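PDB 5XTF: 2,3-dihydroxy-2,3-dihydrophenylpropionate dehydrogenase, which catalyses the NAD-dependent oxidation of naphthalene cis-dihydrodiol to 1,2-dihydroxynaphthalene, an early step in aromatic hydrocarbon breakdown. Local coordinates for residues 22-34 and 43-55. Numbering follows the deposited sequence.
Sequences NQQVVSITGAGSG and FKLAGYCVSALVR
Tyr48 lies across Gln24 and Val26 where helix 34-46 gives way to strand 49-54. From Tyr48 CB, 4.0 Å from Val26 CG1, the side chain leaves with CG anti to its carbonyl carbon (chi1 -77°). That turn sets Tyr48 CD2 beside Val26 CG1 and brings Tyr48 CE2 to 3.5 Å from Gln24 CB, while Phe43 CD2 sits over the centre of one ring face. At the tip, Tyr48 OH is 2.6 Å from a water that donates weakly to Gln24 OE1, whose stronger partner is Arg256. With an alanine in place of Tyr48, Val26 CG1 and Gln24 CB are likely to lose the ring they pack on, and the water its phenolic partner. Val26 CG1 also packs beside Val50 CG2, and Ile28 CD1 reaches Val50 CG1. The strands run parallel, 10° apart, laced by backbone bonds such as Val26 N to Cys49 O (2.9 Å). On the other face Ser27 OG donates to Ser51 OG (2.8 Å), which also bonds Thr91. Past the strand, Ala31 N donates to Leu53 O, and Gly32 CA lies 3.4 Å from Val54 CG2, leaving little room for a side chain. This is the first beta-alpha-beta crossover of the SDR Rossmann fold, its glycine-rich turn carrying Ser33 of the NAD(+) site.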
loop_
_atom_site.group_PDB
_atom_site.type_symbol
_atom_site.label_atom_id
_atom_site.label_comp_id
_atom_site.label_asym_id
_atom_site.label_seq_id
_atom_site.Cartn_x
_atom_site.Cartn_y
_atom_site.Cartn_z
ATOM N N ASN B 22 5.864 -19.071 -32.065
ATOM C CA ASN B 22 5.390 -17.713 -32.322
ATOM C C ASN B 22 3.929 -17.550 -31.915
ATOM O O ASN B 22 3.602 -16.699 -31.081
ATOM C CB ASN B 22 5.591 -17.341 -33.798
ATOM C CG ASN B 22 6.434 -16.070 -33.979
ATOM O OD1 ASN B 22 7.285 -15.740 -33.140
ATOM N ND2 ASN B 22 6.191 -15.350 -35.080
ATOM N N GLN B 23 3.037 -18.368 -32.476
ATOM C CA GLN B 23 1.605 -18.078 -32.428
ATOM C C GLN B 23 1.070 -18.043 -30.999
ATOM O O GLN B 23 1.106 -19.053 -30.293
ATOM C CB GLN B 23 0.841 -19.117 -33.229
ATOM C CG GLN B 23 -0.615 -18.756 -33.352
ATOM C CD GLN B 23 -0.790 -17.319 -33.826
ATOM O OE1 GLN B 23 -1.240 -16.459 -33.065
ATOM N NE2 GLN B 23 -0.432 -17.051 -35.091
ATOM N N GLN B 24 0.554 -16.889 -30.577
ATOM C CA GLN B 24 0.010 -16.745 -29.232
ATOM C C GLN B 24 -1.509 -16.797 -29.266
ATOM O O GLN B 24 -2.140 -16.399 -30.248
ATOM C CB GLN B 24 0.451 -15.440 -28.563
ATOM C CG GLN B 24 1.949 -15.310 -28.380
ATOM C CD GLN B 24 2.512 -16.381 -27.484
ATOM O OE1 GLN B 24 2.361 -16.310 -26.269
ATOM N NE2 GLN B 24 3.168 -17.383 -28.075
ATOM N N VAL B 25 -2.083 -17.279 -28.162
ATOM C CA VAL B 25 -3.513 -17.521 -28.017
ATOM C C VAL B 25 -3.964 -16.970 -26.671
ATOM O O VAL B 25 -3.358 -17.286 -25.640
ATOM C CB VAL B 25 -3.835 -19.022 -28.105
ATOM C CG1 VAL B 25 -5.272 -19.268 -27.726
ATOM C CG2 VAL B 25 -3.515 -19.556 -29.498
ATOM N N VAL B 26 -5.031 -16.171 -26.674
ATOM C CA VAL B 26 -5.556 -15.559 -25.457
ATOM C C VAL B 26 -7.039 -15.873 -25.326
ATOM O O VAL B 26 -7.769 -15.896 -26.323
ATOM C CB VAL B 26 -5.329 -14.032 -25.432
ATOM C CG1 VAL B 26 -6.039 -13.354 -26.597
ATOM C CG2 VAL B 26 -5.794 -13.437 -24.100
ATOM N N SER B 27 -7.494 -16.077 -24.092
ATOM C CA SER B 27 -8.894 -16.341 -23.816
ATOM C C SER B 27 -9.432 -15.323 -22.815
ATOM O O SER B 27 -8.850 -15.147 -21.745
ATOM C CB SER B 27 -9.056 -17.752 -23.276
ATOM O OG SER B 27 -10.422 -17.998 -23.076
ATOM N N ILE B 28 -10.564 -14.698 -23.141
ATOM C CA ILE B 28 -11.063 -13.493 -22.473
ATOM C C ILE B 28 -12.495 -13.731 -21.989
ATOM O O ILE B 28 -13.379 -13.979 -22.810
ATOM C CB ILE B 28 -11.022 -12.292 -23.440
ATOM C CG1 ILE B 28 -9.619 -12.144 -24.042
ATOM C CG2 ILE B 28 -11.519 -11.010 -22.770
ATOM C CD1 ILE B 28 -9.521 -11.194 -25.229
ATOM N N THR B 29 -12.738 -13.640 -20.674
ATOM C CA THR B 29 -14.116 -13.577 -20.173
ATOM C C THR B 29 -14.612 -12.123 -20.147
ATOM O O THR B 29 -13.839 -11.170 -20.285
ATOM C CB THR B 29 -14.267 -14.175 -18.767
ATOM O OG1 THR B 29 -13.811 -13.224 -17.790
ATOM C CG2 THR B 29 -13.508 -15.487 -18.612
ATOM N N GLY B 30 -15.916 -11.954 -19.937
ATOM C CA GLY B 30 -16.506 -10.620 -20.017
ATOM C C GLY B 30 -16.274 -9.920 -21.343
ATOM O O GLY B 30 -16.041 -8.707 -21.371
ATOM N N ALA B 31 -16.363 -10.647 -22.454
ATOM C CA ALA B 31 -15.831 -10.169 -23.731
ATOM C C ALA B 31 -16.857 -9.498 -24.647
ATOM O O ALA B 31 -16.482 -9.022 -25.725
ATOM C CB ALA B 31 -15.175 -11.332 -24.477
ATOM N N GLY B 32 -18.128 -9.460 -24.276
ATOM C CA GLY B 32 -19.156 -8.920 -25.137
ATOM C C GLY B 32 -19.487 -7.463 -24.937
ATOM O O GLY B 32 -20.348 -6.938 -25.651
ATOM N N SER B 33 -18.810 -6.778 -24.023
ATOM C CA SER B 33 -19.127 -5.388 -23.744
ATOM C C SER B 33 -17.910 -4.727 -23.121
ATOM O O SER B 33 -16.985 -5.399 -22.657
ATOM C CB SER B 33 -20.312 -5.282 -22.791
ATOM O OG SER B 33 -19.916 -5.767 -21.519
ATOM N N GLY B 34 -17.935 -3.392 -23.117
ATOM C CA GLY B 34 -17.000 -2.605 -22.330
ATOM C C GLY B 34 -15.569 -2.964 -22.612
ATOM O O GLY B 34 -15.171 -3.142 -23.775
ATOM N N PHE B 43 -6.336 -7.548 -28.940
ATOM C CA PHE B 43 -5.460 -8.704 -29.063
ATOM C C PHE B 43 -5.531 -9.283 -30.470
ATOM O O PHE B 43 -4.509 -9.706 -31.031
ATOM C CB PHE B 43 -5.814 -9.754 -28.004
ATOM C CG PHE B 43 -5.179 -9.501 -26.650
ATOM C CD1 PHE B 43 -5.814 -8.709 -25.695
ATOM C CD2 PHE B 43 -3.947 -10.058 -26.327
ATOM C CE1 PHE B 43 -5.224 -8.469 -24.429
ATOM C CE2 PHE B 43 -3.356 -9.824 -25.057
ATOM C CZ PHE B 43 -3.999 -9.025 -24.122
ATOM N N LYS B 44 -6.726 -9.287 -31.068
ATOM C CA LYS B 44 -6.839 -9.670 -32.477
ATOM C C LYS B 44 -5.968 -8.780 -33.350
ATOM O O LYS B 44 -5.265 -9.266 -34.240
ATOM C CB LYS B 44 -8.293 -9.590 -32.935
ATOM C CG LYS B 44 -8.604 -10.453 -34.128
ATOM C CD LYS B 44 -8.830 -11.885 -33.699
ATOM C CE LYS B 44 -9.018 -12.773 -34.911
ATOM N NZ LYS B 44 -7.747 -12.910 -35.673
ATOM N N LEU B 45 -5.983 -7.474 -33.093
ATOM C CA LEU B 45 -5.183 -6.559 -33.896
ATOM C C LEU B 45 -3.686 -6.800 -33.703
ATOM O O LEU B 45 -2.911 -6.662 -34.657
ATOM C CB LEU B 45 -5.564 -5.118 -33.557
ATOM C CG LEU B 45 -4.970 -4.001 -34.405
ATOM C CD1 LEU B 45 -5.301 -4.216 -35.880
ATOM C CD2 LEU B 45 -5.472 -2.648 -33.895
ATOM N N ALA B 46 -3.266 -7.199 -32.498
ATOM C CA ALA B 46 -1.869 -7.503 -32.217
ATOM C C ALA B 46 -1.435 -8.865 -32.744
ATOM O O ALA B 46 -0.249 -9.191 -32.656
ATOM C CB ALA B 46 -1.605 -7.426 -30.705
ATOM N N GLY B 47 -2.350 -9.673 -33.275
ATOM C CA GLY B 47 -1.988 -10.906 -33.934
ATOM C C GLY B 47 -2.326 -12.178 -33.194
ATOM O O GLY B 47 -1.919 -13.253 -33.648
ATOM N N TYR B 48 -3.051 -12.102 -32.083
ATOM C CA TYR B 48 -3.397 -13.281 -31.295
ATOM C C TYR B 48 -4.543 -14.054 -31.929
ATOM O O TYR B 48 -5.418 -13.488 -32.587
ATOM C CB TYR B 48 -3.836 -12.895 -29.873
ATOM C CG TYR B 48 -2.739 -12.531 -28.891
ATOM C CD1 TYR B 48 -2.020 -11.358 -29.030
ATOM C CD2 TYR B 48 -2.451 -13.349 -27.804
ATOM C CE1 TYR B 48 -1.017 -11.006 -28.122
ATOM C CE2 TYR B 48 -1.451 -13.005 -26.886
ATOM C CZ TYR B 48 -0.741 -11.830 -27.053
ATOM O OH TYR B 48 0.250 -11.475 -26.151
ATOM N N CYS B 49 -4.557 -15.357 -31.689
ATOM C CA CYS B 49 -5.800 -16.104 -31.783
ATOM C C CYS B 49 -6.564 -15.869 -30.492
ATOM O O CYS B 49 -5.983 -15.939 -29.402
ATOM C CB CYS B 49 -5.535 -17.592 -31.988
ATOM S SG CYS B 49 -4.491 -17.980 -33.413
ATOM N N VAL B 50 -7.853 -15.557 -30.607
ATOM C CA VAL B 50 -8.646 -15.083 -29.478
ATOM C C VAL B 50 -9.844 -15.997 -29.292
ATOM O O VAL B 50 -10.577 -16.272 -30.249
ATOM C CB VAL B 50 -9.106 -13.626 -29.680
ATOM C CG1 VAL B 50 -10.028 -13.193 -28.536
ATOM C CG2 VAL B 50 -7.893 -12.709 -29.794
ATOM N N SER B 51 -10.043 -16.462 -28.069
ATOM C CA SER B 51 -11.325 -17.017 -27.683
ATOM C C SER B 51 -11.960 -16.122 -26.633
ATOM O O SER B 51 -11.283 -15.361 -25.927
ATOM C CB SER B 51 -11.198 -18.443 -27.153
ATOM O OG SER B 51 -10.812 -18.436 -25.809
ATOM N N ALA B 52 -13.276 -16.223 -26.526
ATOM C CA ALA B 52 -14.034 -15.198 -25.828
ATOM C C ALA B 52 -15.275 -15.818 -25.218
ATOM O O ALA B 52 -15.989 -16.573 -25.885
ATOM C CB ALA B 52 -14.425 -14.064 -26.780
ATOM N N LEU B 53 -15.513 -15.502 -23.951
ATOM C CA LEU B 53 -16.710 -15.910 -23.240
ATOM C C LEU B 53 -17.633 -14.710 -23.127
ATOM O O LEU B 53 -17.220 -13.642 -22.660
ATOM C CB LEU B 53 -16.375 -16.447 -21.855
ATOM C CG LEU B 53 -17.604 -16.836 -21.038
ATOM C CD1 LEU B 53 -18.454 -17.820 -21.806
ATOM C CD2 LEU B 53 -17.200 -17.410 -19.674
ATOM N N VAL B 54 -18.875 -14.892 -23.539
ATOM C CA VAL B 54 -19.822 -13.805 -23.711
ATOM C C VAL B 54 -21.138 -14.196 -23.046
ATOM O O VAL B 54 -21.442 -15.385 -22.922
ATOM C CB VAL B 54 -19.979 -13.515 -25.211
ATOM C CG1 VAL B 54 -21.022 -14.418 -25.882
ATOM C CG2 VAL B 54 -20.277 -12.130 -25.391
ATOM N N ARG B 55 -21.915 -13.197 -22.586
ATOM C CA ARG B 55 -23.097 -13.493 -21.763
ATOM C C ARG B 55 -24.309 -13.948 -22.566
ATOM O O ARG B 55 -25.133 -14.702 -22.041
ATOM C CB ARG B 55 -23.565 -12.290 -20.928
ATOM C CG ARG B 55 -22.646 -11.798 -19.844
ATOM C CD ARG B 55 -22.289 -10.317 -20.044
ATOM N NE ARG B 55 -21.397 -10.077 -21.183
ATOM C CZ ARG B 55 -20.136 -10.481 -21.234
ATOM N NH1 ARG B 55 -19.587 -11.158 -20.248
ATOM N NH2 ARG B 55 -19.415 -10.231 -22.273
HETATM O O HOH W 1 2.456 -12.881 -25.950
#